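Local coordinates for repeat Five Residue (Rfr) protein or pentapeptide repeat protein (Cyanothece, PDB 2O6W) that is of unknown function but folds into the quadrilateral beta helix characteristic of pentapeptide repeat proteins, at residues L11-V16 and K52-D57; R60-N65 and N80-E85; A66-S71 and V84-S89; S75-N80 and N95-G100; A121-A126 and K139-D144. All coordinates share one frame; numbering follows the deposited sequence.

Contact 1 of 5, residues L11-V16 and K52-D57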
# COMPACT_ATOMS: atom_id res chain seq x y z
N LEU A 11 -0.88 -17.19 -0.54
CA LEU A 11 -1.26 -18.15 0.49
C LEU A 11 -1.01 -17.73 1.93
O LEU A 11 -1.93 -17.74 2.75
CB LEU A 11 -0.55 -19.48 0.23
CG LEU A 11 -0.89 -20.60 1.22
CD1 LEU A 11 -2.31 -21.09 0.96
CD2 LEU A 11 0.10 -21.74 1.07
N GLU A 12 0.23 -17.36 2.24
CA GLU A 12 0.60 -16.95 3.59
C GLU A 12 0.20 -15.53 3.94
O GLU A 12 0.32 -15.11 5.09
CB GLU A 12 2.11 -17.08 3.78
CG GLU A 12 2.67 -18.47 3.53
CD GLU A 12 1.95 -19.53 4.32
OE1 GLU A 12 1.81 -19.36 5.55
OE2 GLU A 12 1.52 -20.54 3.70
N ARG A 13 -0.25 -14.77 2.94
CA ARG A 13 -0.66 -13.38 3.17
C ARG A 13 0.48 -12.56 3.76
O ARG A 13 0.25 -11.75 4.65
CB ARG A 13 -1.84 -13.31 4.13
CG ARG A 13 -3.00 -14.20 3.77
CD ARG A 13 -4.00 -13.46 2.95
NE ARG A 13 -4.56 -12.34 3.70
CZ ARG A 13 -5.36 -11.43 3.16
NH1 ARG A 13 -5.84 -10.44 3.89
NH2 ARG A 13 -5.67 -11.51 1.87
N GLU A 14 1.70 -12.78 3.28
CA GLU A 14 2.84 -12.03 3.78
C GLU A 14 4.03 -12.11 2.83
O GLU A 14 4.03 -12.91 1.89
CB GLU A 14 3.27 -12.56 5.16
CG GLU A 14 3.89 -13.96 5.13
CD GLU A 14 5.38 -13.96 4.78
OE1 GLU A 14 5.87 -14.99 4.25
OE2 GLU A 14 6.06 -12.95 5.05
N CYS A 15 5.01 -11.27 3.08
CA CYS A 15 6.24 -11.23 2.30
C CYS A 15 7.19 -10.23 2.96
O CYS A 15 7.72 -9.34 2.31
CB CYS A 15 5.95 -10.82 0.85
SG CYS A 15 7.01 -11.71 -0.33
N VAL A 16 7.37 -10.40 4.26
CA VAL A 16 8.24 -9.55 5.05
C VAL A 16 9.66 -9.54 4.49
O VAL A 16 10.23 -10.59 4.22
CB VAL A 16 8.27 -10.03 6.54
CG1 VAL A 16 9.22 -9.16 7.36
CG2 VAL A 16 6.87 -9.98 7.12
N LYS A 52 -12.99 -12.89 9.85
CA LYS A 52 -11.82 -13.58 10.38
C LYS A 52 -10.75 -13.74 9.30
O LYS A 52 -10.57 -14.83 8.74
CB LYS A 52 -12.22 -14.96 10.92
CG LYS A 52 -11.13 -15.70 11.70
CD LYS A 52 -10.95 -15.16 13.13
CE LYS A 52 -9.88 -14.07 13.25
NZ LYS A 52 -10.24 -12.75 12.64
N ALA A 53 -10.04 -12.65 9.00
CA ALA A 53 -8.98 -12.65 8.00
C ALA A 53 -7.84 -11.77 8.48
O ALA A 53 -8.07 -10.74 9.11
CB ALA A 53 -9.52 -12.13 6.67
N LYS A 54 -6.61 -12.18 8.19
CA LYS A 54 -5.45 -11.40 8.62
C LYS A 54 -4.97 -10.44 7.53
O LYS A 54 -5.10 -10.72 6.34
CB LYS A 54 -4.28 -12.33 9.01
CG LYS A 54 -3.84 -13.28 7.90
CD LYS A 54 -2.42 -13.82 8.13
CE LYS A 54 -1.37 -12.72 7.95
NZ LYS A 54 0.04 -13.19 8.14
N PRO A 55 -4.42 -9.29 7.94
CA PRO A 55 -3.92 -8.30 6.99
C PRO A 55 -2.59 -8.75 6.38
O PRO A 55 -1.78 -9.38 7.06
CB PRO A 55 -3.78 -7.05 7.85
CG PRO A 55 -3.43 -7.61 9.19
CD PRO A 55 -4.36 -8.78 9.32
N VAL A 56 -2.38 -8.44 5.11
CA VAL A 56 -1.15 -8.82 4.43
C VAL A 56 0.02 -8.10 5.09
O VAL A 56 -0.04 -6.90 5.33
CB VAL A 56 -1.23 -8.48 2.93
CG1 VAL A 56 0.09 -8.79 2.25
CG2 VAL A 56 -2.36 -9.26 2.28
N ASP A 57 1.08 -8.84 5.39
CA ASP A 57 2.24 -8.26 6.05
C ASP A 57 3.42 -8.06 5.10
O ASP A 57 4.03 -9.02 4.63
CB ASP A 57 2.67 -9.16 7.22
CG ASP A 57 3.54 -8.44 8.21
OD1 ASP A 57 4.38 -7.61 7.78
OD2 ASP A 57 3.41 -8.70 9.43

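Contact 2 of 5, residues R60-N65 and N80-E85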
# COMPACT_ATOMS: atom_id res chain seq x y z
N ARG A 60 9.11 -4.09 6.06
CA ARG A 60 10.45 -3.98 5.50
C ARG A 60 10.59 -4.46 4.05
O ARG A 60 11.70 -4.69 3.57
CB ARG A 60 11.45 -4.74 6.38
CG ARG A 60 11.58 -4.20 7.82
CD ARG A 60 12.72 -4.89 8.58
NE ARG A 60 12.58 -6.35 8.53
CZ ARG A 60 11.77 -7.04 9.32
NH1 ARG A 60 11.03 -6.42 10.23
NH2 ARG A 60 11.68 -8.36 9.19
N ALA A 61 9.47 -4.61 3.35
CA ALA A 61 9.52 -5.05 1.96
C ALA A 61 9.98 -3.90 1.06
O ALA A 61 9.81 -2.73 1.39
CB ALA A 61 8.15 -5.54 1.51
N ASN A 62 10.59 -4.24 -0.07
CA ASN A 62 11.04 -3.23 -1.01
C ASN A 62 10.15 -3.35 -2.25
O ASN A 62 10.20 -4.35 -2.96
CB ASN A 62 12.50 -3.45 -1.41
CG ASN A 62 13.09 -2.23 -2.12
OD1 ASN A 62 12.43 -1.57 -2.92
ND2 ASN A 62 14.35 -1.95 -1.84
N LEU A 63 9.35 -2.32 -2.49
CA LEU A 63 8.44 -2.29 -3.62
C LEU A 63 8.75 -1.12 -4.55
O LEU A 63 7.93 -0.73 -5.37
CB LEU A 63 7.00 -2.18 -3.11
CG LEU A 63 6.37 -3.47 -2.57
CD1 LEU A 63 5.27 -3.16 -1.56
CD2 LEU A 63 5.83 -4.28 -3.73
N SER A 64 9.96 -0.58 -4.40
CA SER A 64 10.41 0.56 -5.21
C SER A 64 10.13 0.41 -6.71
O SER A 64 10.45 -0.60 -7.32
CB SER A 64 11.92 0.76 -5.01
OG SER A 64 12.20 1.14 -3.67
N ASN A 65 9.51 1.43 -7.30
CA ASN A 65 9.23 1.42 -8.73
C ASN A 65 8.26 0.32 -9.14
O ASN A 65 8.13 0.01 -10.32
CB ASN A 65 10.54 1.26 -9.51
CG ASN A 65 11.49 2.41 -9.28
OD1 ASN A 65 11.29 3.51 -9.79
ND2 ASN A 65 12.52 2.18 -8.48
N ASN A 80 8.04 0.34 7.84
CA ASN A 80 9.44 0.38 7.43
C ASN A 80 9.66 -0.19 6.04
O ASN A 80 10.72 -0.73 5.73
CB ASN A 80 10.28 -0.37 8.46
CG ASN A 80 10.28 0.32 9.81
OD1 ASN A 80 10.50 -0.31 10.85
ND2 ASN A 80 10.03 1.62 9.81
N ALA A 81 8.65 -0.07 5.19
CA ALA A 81 8.73 -0.57 3.82
C ALA A 81 9.36 0.48 2.91
O ALA A 81 9.28 1.68 3.18
CB ALA A 81 7.35 -0.92 3.32
N ILE A 82 9.99 0.03 1.84
CA ILE A 82 10.62 0.93 0.88
C ILE A 82 9.71 1.00 -0.34
O ILE A 82 9.49 -0.01 -1.01
CB ILE A 82 12.03 0.41 0.47
CG1 ILE A 82 12.90 0.27 1.73
CG2 ILE A 82 12.67 1.35 -0.54
CD1 ILE A 82 14.22 -0.42 1.50
N LEU A 83 9.19 2.19 -0.61
CA LEU A 83 8.28 2.39 -1.73
C LEU A 83 8.69 3.60 -2.57
O LEU A 83 7.86 4.45 -2.91
CB LEU A 83 6.85 2.59 -1.20
CG LEU A 83 6.37 1.53 -0.21
CD1 LEU A 83 5.09 1.95 0.46
CD2 LEU A 83 6.19 0.22 -0.94
N VAL A 84 9.97 3.67 -2.92
CA VAL A 84 10.49 4.77 -3.71
C VAL A 84 9.99 4.76 -5.15
O VAL A 84 10.21 3.79 -5.88
CB VAL A 84 12.04 4.75 -3.71
CG1 VAL A 84 12.59 5.79 -4.67
CG2 VAL A 84 12.55 5.02 -2.30
N GLU A 85 9.32 5.83 -5.55
CA GLU A 85 8.79 5.96 -6.91
C GLU A 85 7.80 4.85 -7.25
O GLU A 85 7.65 4.48 -8.41
CB GLU A 85 9.93 5.95 -7.92
CG GLU A 85 10.75 7.22 -7.94
CD GLU A 85 12.09 7.05 -8.66
OE1 GLU A 85 12.09 6.65 -9.85
OE2 GLU A 85 13.14 7.32 -8.04
O HOH W 1 10.27 -3.58 11.16

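Contact 3 of 5, residues A66-S71 and V84-S89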
# COMPACT_ATOMS: atom_id res chain seq x y z
N ALA A 66 7.59 -0.29 -8.16
CA ALA A 66 6.63 -1.34 -8.48
C ALA A 66 5.33 -0.68 -8.89
O ALA A 66 5.09 0.48 -8.57
CB ALA A 66 6.40 -2.24 -7.28
N ASN A 67 4.49 -1.41 -9.62
CA ASN A 67 3.21 -0.88 -10.05
C ASN A 67 2.05 -1.54 -9.31
O ASN A 67 1.77 -2.73 -9.49
CB ASN A 67 3.02 -1.06 -11.56
CG ASN A 67 1.67 -0.56 -12.03
OD1 ASN A 67 1.12 0.39 -11.45
ND2 ASN A 67 1.12 -1.17 -13.07
N LEU A 68 1.36 -0.76 -8.48
CA LEU A 68 0.23 -1.27 -7.71
C LEU A 68 -1.06 -0.52 -8.05
O LEU A 68 -2.02 -0.54 -7.29
CB LEU A 68 0.52 -1.16 -6.21
CG LEU A 68 1.73 -2.00 -5.78
CD1 LEU A 68 2.16 -1.65 -4.37
CD2 LEU A 68 1.37 -3.47 -5.89
N TYR A 69 -1.05 0.12 -9.22
CA TYR A 69 -2.20 0.88 -9.71
C TYR A 69 -3.54 0.19 -9.45
O TYR A 69 -3.72 -0.97 -9.80
CB TYR A 69 -2.03 1.16 -11.21
CG TYR A 69 -3.19 1.90 -11.82
CD1 TYR A 69 -3.49 3.20 -11.42
CD2 TYR A 69 -4.01 1.30 -12.78
CE1 TYR A 69 -4.57 3.88 -11.97
CE2 TYR A 69 -5.09 1.97 -13.33
CZ TYR A 69 -5.37 3.26 -12.93
OH TYR A 69 -6.44 3.93 -13.47
N GLN A 70 -4.46 0.93 -8.83
CA GLN A 70 -5.80 0.45 -8.51
C GLN A 70 -5.88 -0.82 -7.68
O GLN A 70 -6.88 -1.53 -7.73
CB GLN A 70 -6.62 0.24 -9.79
CG GLN A 70 -6.97 1.52 -10.51
CD GLN A 70 -8.00 1.30 -11.60
OE1 GLN A 70 -7.87 0.40 -12.43
NE2 GLN A 70 -9.04 2.12 -11.60
N SER A 71 -4.83 -1.12 -6.92
CA SER A 71 -4.83 -2.31 -6.08
C SER A 71 -5.46 -2.02 -4.72
O SER A 71 -5.41 -0.90 -4.22
CB SER A 71 -3.39 -2.80 -5.88
OG SER A 71 -2.95 -3.56 -7.00
N VAL A 84 9.97 3.67 -2.92
CA VAL A 84 10.49 4.77 -3.71
C VAL A 84 9.99 4.76 -5.15
O VAL A 84 10.21 3.79 -5.88
CB VAL A 84 12.04 4.75 -3.71
CG1 VAL A 84 12.59 5.79 -4.67
CG2 VAL A 84 12.55 5.02 -2.30
N GLU A 85 9.32 5.83 -5.55
CA GLU A 85 8.79 5.96 -6.91
C GLU A 85 7.80 4.85 -7.25
O GLU A 85 7.65 4.48 -8.41
CB GLU A 85 9.93 5.95 -7.92
CG GLU A 85 10.75 7.22 -7.94
CD GLU A 85 12.09 7.05 -8.66
OE1 GLU A 85 12.09 6.65 -9.85
OE2 GLU A 85 13.14 7.32 -8.04
N THR A 86 7.11 4.34 -6.24
CA THR A 86 6.13 3.28 -6.45
C THR A 86 4.83 3.87 -6.97
O THR A 86 4.45 4.98 -6.58
CB THR A 86 5.84 2.54 -5.12
OG1 THR A 86 7.05 1.93 -4.63
CG2 THR A 86 4.77 1.47 -5.31
N ASN A 87 4.14 3.15 -7.84
CA ASN A 87 2.87 3.65 -8.35
C ASN A 87 1.72 3.16 -7.46
O ASN A 87 1.27 2.02 -7.60
CB ASN A 87 2.62 3.19 -9.79
CG ASN A 87 1.32 3.76 -10.37
OD1 ASN A 87 0.70 4.65 -9.77
ND2 ASN A 87 0.91 3.27 -11.53
N LEU A 88 1.27 4.01 -6.55
CA LEU A 88 0.17 3.66 -5.65
C LEU A 88 -1.08 4.45 -5.98
O LEU A 88 -1.95 4.62 -5.12
CB LEU A 88 0.56 3.93 -4.19
CG LEU A 88 1.76 3.14 -3.67
CD1 LEU A 88 2.26 3.74 -2.38
CD2 LEU A 88 1.37 1.68 -3.50
N SER A 89 -1.19 4.95 -7.20
CA SER A 89 -2.37 5.74 -7.56
C SER A 89 -3.66 4.91 -7.59
O SER A 89 -3.68 3.75 -8.01
CB SER A 89 -2.17 6.45 -8.91
OG SER A 89 -1.85 5.53 -9.93

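Contact 4 of 5, residues S75-N80 and N95-G100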
# COMPACT_ATOMS: atom_id res chain seq x y z
N SER A 75 -5.82 -2.01 5.15
CA SER A 75 -5.29 -2.59 6.38
C SER A 75 -3.95 -3.30 6.19
O SER A 75 -3.52 -4.07 7.06
CB SER A 75 -6.30 -3.57 6.98
OG SER A 75 -7.51 -2.90 7.29
N ILE A 76 -3.29 -3.05 5.07
CA ILE A 76 -2.01 -3.68 4.80
C ILE A 76 -0.92 -3.17 5.75
O ILE A 76 -1.00 -2.03 6.24
CB ILE A 76 -1.57 -3.43 3.35
CG1 ILE A 76 -0.58 -4.51 2.91
CG2 ILE A 76 -0.91 -2.06 3.25
CD1 ILE A 76 -0.42 -4.58 1.42
N ILE A 77 0.08 -4.00 5.98
CA ILE A 77 1.19 -3.63 6.86
C ILE A 77 2.46 -3.36 6.05
O ILE A 77 3.12 -4.28 5.55
CB ILE A 77 1.45 -4.75 7.90
CG1 ILE A 77 0.17 -5.01 8.70
CG2 ILE A 77 2.56 -4.34 8.86
CD1 ILE A 77 0.29 -6.13 9.70
N LEU A 78 2.78 -2.08 5.91
CA LEU A 78 3.96 -1.65 5.16
C LEU A 78 4.91 -0.88 6.07
O LEU A 78 5.57 0.07 5.65
CB LEU A 78 3.54 -0.75 3.98
CG LEU A 78 2.90 -1.47 2.79
CD1 LEU A 78 2.34 -0.45 1.81
CD2 LEU A 78 3.94 -2.34 2.10
N GLU A 79 4.99 -1.31 7.32
CA GLU A 79 5.87 -0.65 8.27
C GLU A 79 7.32 -0.78 7.82
O GLU A 79 7.77 -1.85 7.43
CB GLU A 79 5.69 -1.27 9.66
CG GLU A 79 6.47 -0.57 10.76
CD GLU A 79 6.01 -0.99 12.15
OE1 GLU A 79 6.61 -0.49 13.14
OE2 GLU A 79 5.07 -1.81 12.26
N ASN A 80 8.04 0.34 7.84
CA ASN A 80 9.44 0.38 7.43
C ASN A 80 9.66 -0.19 6.04
O ASN A 80 10.72 -0.73 5.73
CB ASN A 80 10.28 -0.37 8.46
CG ASN A 80 10.28 0.32 9.81
OD1 ASN A 80 10.50 -0.31 10.85
ND2 ASN A 80 10.03 1.62 9.81
N ASN A 95 -6.85 2.34 6.57
CA ASN A 95 -6.35 1.73 7.80
C ASN A 95 -5.03 1.01 7.59
O ASN A 95 -4.67 0.10 8.34
CB ASN A 95 -7.37 0.74 8.37
CG ASN A 95 -8.73 1.37 8.58
OD1 ASN A 95 -8.84 2.45 9.18
ND2 ASN A 95 -9.77 0.71 8.09
N ALA A 96 -4.29 1.43 6.57
CA ALA A 96 -3.02 0.80 6.29
C ALA A 96 -1.98 1.29 7.28
O ALA A 96 -2.11 2.36 7.88
CB ALA A 96 -2.58 1.13 4.89
N ILE A 97 -0.94 0.49 7.47
CA ILE A 97 0.11 0.87 8.39
C ILE A 97 1.35 1.21 7.58
O ILE A 97 2.00 0.32 7.04
CB ILE A 97 0.42 -0.26 9.38
CG1 ILE A 97 -0.78 -0.45 10.31
CG2 ILE A 97 1.67 0.07 10.18
CD1 ILE A 97 -0.65 -1.64 11.24
N LEU A 98 1.67 2.50 7.49
CA LEU A 98 2.84 2.92 6.74
C LEU A 98 3.88 3.62 7.62
O LEU A 98 4.60 4.50 7.17
CB LEU A 98 2.42 3.85 5.59
CG LEU A 98 1.68 3.17 4.43
CD1 LEU A 98 0.75 4.16 3.76
CD2 LEU A 98 2.68 2.60 3.42
N ILE A 99 3.95 3.20 8.88
CA ILE A 99 4.90 3.79 9.83
C ILE A 99 6.34 3.67 9.33
O ILE A 99 6.80 2.59 8.99
CB ILE A 99 4.80 3.11 11.20
CG1 ILE A 99 3.40 3.33 11.77
CG2 ILE A 99 5.84 3.69 12.15
CD1 ILE A 99 3.15 2.57 13.06
N GLY A 100 7.03 4.80 9.29
CA GLY A 100 8.41 4.81 8.86
C GLY A 100 8.65 4.41 7.41
O GLY A 100 9.79 4.21 7.01

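Contact 5 of 5, residues A121-A126 and K139-D144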
# COMPACT_ATOMS: atom_id res chain seq x y z
N ALA A 121 6.77 8.77 8.12
CA ALA A 121 6.94 8.36 6.74
C ALA A 121 7.62 9.46 5.94
O ALA A 121 7.46 10.65 6.24
CB ALA A 121 5.59 8.02 6.14
N ASN A 122 8.38 9.07 4.92
CA ASN A 122 9.06 10.03 4.06
C ASN A 122 8.25 10.28 2.78
O ASN A 122 8.13 9.40 1.93
CB ASN A 122 10.45 9.51 3.68
CG ASN A 122 11.17 10.44 2.71
OD1 ASN A 122 10.82 11.62 2.59
ND2 ASN A 122 12.19 9.92 2.02
N LEU A 123 7.70 11.49 2.66
CA LEU A 123 6.91 11.86 1.50
C LEU A 123 7.59 12.88 0.59
O LEU A 123 6.91 13.61 -0.14
CB LEU A 123 5.55 12.42 1.95
CG LEU A 123 4.49 11.41 2.38
CD1 LEU A 123 5.03 10.49 3.45
CD2 LEU A 123 3.28 12.17 2.89
N ARG A 124 8.91 12.92 0.63
CA ARG A 124 9.67 13.85 -0.21
C ARG A 124 9.45 13.58 -1.69
O ARG A 124 9.70 12.47 -2.16
CB ARG A 124 11.17 13.75 0.07
CG ARG A 124 11.60 14.31 1.40
CD ARG A 124 13.11 14.28 1.53
NE ARG A 124 13.54 14.82 2.81
CZ ARG A 124 13.54 14.14 3.96
NH1 ARG A 124 13.14 12.88 3.98
NH2 ARG A 124 13.92 14.73 5.08
N GLY A 125 8.98 14.58 -2.41
CA GLY A 125 8.75 14.43 -3.84
C GLY A 125 7.55 13.58 -4.19
O GLY A 125 7.21 13.43 -5.36
N ALA A 126 6.88 13.03 -3.17
CA ALA A 126 5.71 12.20 -3.41
C ALA A 126 4.54 13.03 -3.89
O ALA A 126 4.42 14.20 -3.53
CB ALA A 126 5.33 11.47 -2.14
N LYS A 139 1.63 12.47 11.55
CA LYS A 139 2.63 12.90 12.52
C LYS A 139 4.06 12.54 12.10
O LYS A 139 4.34 11.40 11.76
CB LYS A 139 2.31 12.27 13.88
CG LYS A 139 3.40 12.48 14.92
CD LYS A 139 3.18 11.60 16.15
CE LYS A 139 4.39 11.69 17.07
NZ LYS A 139 4.35 10.69 18.16
N GLY A 140 4.94 13.54 12.13
CA GLY A 140 6.34 13.32 11.79
C GLY A 140 6.74 13.06 10.35
O GLY A 140 7.90 12.73 10.09
N ILE A 141 5.82 13.19 9.40
CA ILE A 141 6.15 12.96 8.00
C ILE A 141 7.19 13.97 7.51
O ILE A 141 7.31 15.06 8.07
CB ILE A 141 4.91 13.06 7.08
CG1 ILE A 141 4.26 14.44 7.22
CG2 ILE A 141 3.92 11.98 7.42
CD1 ILE A 141 3.10 14.66 6.28
N GLU A 142 7.94 13.61 6.48
CA GLU A 142 8.95 14.48 5.92
C GLU A 142 8.51 14.89 4.52
O GLU A 142 8.00 14.07 3.76
CB GLU A 142 10.29 13.75 5.85
CG GLU A 142 10.74 13.13 7.17
CD GLU A 142 11.94 12.19 7.02
OE1 GLU A 142 13.01 12.66 6.57
OE2 GLU A 142 11.80 10.99 7.35
N THR A 143 8.68 16.16 4.18
CA THR A 143 8.29 16.66 2.87
C THR A 143 9.33 17.63 2.33
O THR A 143 10.33 17.90 2.98
CB THR A 143 6.92 17.37 2.92
OG1 THR A 143 6.96 18.43 3.88
CG2 THR A 143 5.82 16.38 3.30
N ASP A 144 9.08 18.15 1.13
CA ASP A 144 9.99 19.11 0.53
C ASP A 144 9.26 19.90 -0.54
O ASP A 144 8.05 19.71 -0.73
CB ASP A 144 11.21 18.40 -0.07
CG ASP A 144 10.83 17.41 -1.16
OD1 ASP A 144 9.63 17.32 -1.52
OD2 ASP A 144 11.74 16.72 -1.68

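Contact 1 of 5, residues L11-V16 and K52-D57
Arg13 and Glu14 meet Val56 and Asp57 in a largely polar, backbone-led contact near the N-terminal end of the beta helix, where the chain leaving helix 2-10 lies against a loop reached some forty residues later. A single beta bridge joins Glu14 to Asp57: Asp57 N donates to Arg13 O at 3.1 Å, and Cys15 N donates to Asp57 O at 2.9 Å. Beside it, the Arg13 chain bends at chi2 (-93°) and again at chi3, and its guanidinium closes on the backbone of Lys54. NH1 of Arg13 gives a short bond of 2.6 Å to Lys54 O, which lies in the guanidinium plane, while Arg13 NE adds a weak bond to the same oxygen. Val56 CG2 covers the centre of one guanidinium face, 3.8 Å above the plane. The aliphatic part of Lys54 runs back to Arg13, CE reaching Arg13 CB at 3.9 Å. An alanine in place of Arg13 would probably leave Lys54 O without these two donors and uncover Val56 CG2. Glu14 is turned to other partners, a salt bridge from its OE1 to Arg8 of the helix and a bond from Val16 N to its OE2, and Cys15 is tied to Cys18 by a disulfide. Between the two segments, then, the arginine charge faces a carbonyl dipole, so the join probably rests on directed hydrogen bonds more than on charge pairing.

Contact 2 of 5, residues R60-N65 and N80-E85
Asn62 holds CG anti to its backbone N (chi1 -166°), which brings CG against Ile82 CB, and Ser64 keeps OG beside its own backbone N (chi1 -65°), over the same isoleucine. ND2 of Asn62 lies 3.7 Å from Ile82 CD1, and Ser64 OG comes to 3.2 Å from Ile82 CG2. Asn62 OD1 is gripped twice from within its own segment. Ser64 N reaches it in the carbonyl plane at 3.0 Å, closing an Asx turn, and Ser64 OG donates to it at 2.8 Å from slightly out of that plane; the two bonds together fix the rotation of the amide. The same hydroxyl oxygen accepts a weak bond from Val84 N.

The segments run almost exactly parallel, twenty residues apart, as expected for successive coils of a pentapeptide repeat helix on one of its four faces. Ile82 N donates to Ala61 O and Leu63 N to Ile82 O, both nearly straight, and Asn65 N to Val84 O at 2.8 Å completes the ladder. Ala61, Leu63, Ala81 and Leu83 are buried and face the interior. There the Leu63 and Leu83 side chains run alongside each other in the same direction, with Leu63 CB only 3.3 Å from Leu83 CD2; Leu83 in turn touches Leu103 of the following coil.

At the opposite end from Asn65, a water bridges Arg60 and Asn80, accepting from Arg60 NH1 at 3.1 Å and donating to Asn80 OD1, while Arg60 CA directs its hydrogen at Asn80 O.

Contact 3 of 5, residues A66-S71 and V84-S89
Asn67 and Asn87 form a single parallel bridge between segments whose directions differ by 11°. Asn87 N donates to Ala66 O at 2.9 Å and Leu68 N to Asn87 O at 2.9 Å; beyond the bridge Gln70 N meets Ser89 O at 3.0 Å. Residues Leu68 to Ser71 make a type II beta turn, by which the chain rounds a corner of the coil.

The two asparagine side chains share one heading, their amide planes 9° apart, with a weak bond from Asn87 ND2 to Asn67 OD1. Each amide oxygen also accepts the backbone N two residues on, giving stacked Asx turns in consecutive coils. Asn87 OD1 is held further by Ser89 OG, which uses a lone pair in the amide plane at 2.7 Å. The asparagine row extends in both directions, through Asn67 ND2 to Asn24 and, weakly, from Asn107 to Asn87, as in the asparagine ladders of beta helices.

Inside, Leu68 CD1 packs on Leu88 CD2 at 3.5 Å, and Thr86 CG2 touches Ala66 O, its hydroxyl being bonded to Leu63 O. Outside, CG of Tyr69 anti to the backbone N (chi1 178°) carries the ring to Ser89, whose OG meets its edge at CD1 at 3.2 Å.

Contact 4 of 5, residues S75-N80 and N95-G100
Leu78 and Leu98 form the apolar centre of this contact, both directed into the interior of the beta helix. Leu98 CD2 is 3.5 Å from Leu78 CD1 and equally near Leu78 CB, so one methyl serves two atoms of its neighbour. Both leucines have CG anti to the carbonyl carbon (chi1 -75° in Leu78); with CG set alike, the two chains pack alongside each other. Next to them Ile76 CG2 packs on Ala96 CB at 4.0 Å, also facing inward.

Around this core the backbones run parallel with a twenty-residue offset. Ile97 N donates to Ile76 O at 2.8 Å, Leu78 N to Ile97 O at 2.8 Å and Asn80 N to Ile99 O at 2.8 Å. On the outer side Ile77 CG1 looks on Ile97 CD1 at 4.3 Å, and the extended Glu79 side chain runs beside Ile99, with Glu79 CG 3.6 Å from Ile99 O and a little farther from Ile99 CB.

The edges are polar. Ser75 OG rests on Asn95 CB, and Ser75 CA points its hydrogen at Asn95 O. At the far end Asn80 ND2 lies over Gly100 CA, at a spot where a beta carbon on Gly100 would collide with the amide as it is placed.

No regular helix or strand flanks the pair, which joins two successive coils of the stack. Ile77 is bonded through its backbone to Val56 and Leu58, and Glu79 to Arg60, in the preceding coil, while Asn95 bonds to Gln114 in the next.

Contact 5 of 5, residues A121-A126 and K139-D144
Arg124 and Glu142 form the salt bridge of this contact, near the C-terminal end of the chain. The arginine chain is extended from CG to NE (chi2 -175°) and carries the guanidinium across to the glutamate, where NH1 and NH2 both close on one oxygen. NH1 of Arg124 reaches Glu142 OE1 at 2.6 Å from above the carboxylate plane, whereas Arg124 NH2 uses the anti lone pair of Glu142 OE1 at 2.7 Å. The two flat groups stand nearly perpendicular, at 87°, and Glu142 CB sits over one guanidinium face. An alanine in place of Arg124 would probably leave the Glu142 carboxylate without its charged mate and Glu142 CB without that cover.

The backbone bonds are those of parallel coils in a pentapeptide repeat helix, again twenty residues apart. Glu142 N donates to Ala121 O at 3.0 Å and Leu123 N to Glu142 O at 2.8 Å. In the next position the pattern changes, since Gly125 N is taken by a side chain, Asp144 OD1, at 3.0 Å; this oxygen also bonds Thr147 OG1. The segment 121-126 rounds its corner through a type II turn, Leu123 to Ala126.

Asn122 OD1 accepts from Arg124 N, above the amide plane, making an Asx turn, and its ND2 is bonded to Gln104 of the previous coil.

The apolar contacts gather round the buried Leu123: its CD2 meets Ile141 CD1 at 4.2 Å, and Leu123 CB meets Thr143 CG2. Trp149 touches both Ile141 and Thr143, and a bound arsenic is about 4 Å from the Thr143 side chain.

The five contacts follow the axis of one beta helix. Contact 1 lies at the N-terminal end, beside helix 2-10, and contact 5 near the C-terminal end, their centres about 27 Å apart. Contacts 2, 3 and 4 occupy the middle, within the pentapeptide-repeat region, and involve different faces of the same coils: contacts 3 and 4 lie on opposite sides of the chain's centre, their own centres about 15 Å apart. Along the sequence 4 crosses both 2 and 3, as the chain winds. Contact 1 is joined to contact 4 by a probable hydrogen bond from Ile77 N to Val56 O, so the N-terminal region is continuous with the stacked repeats.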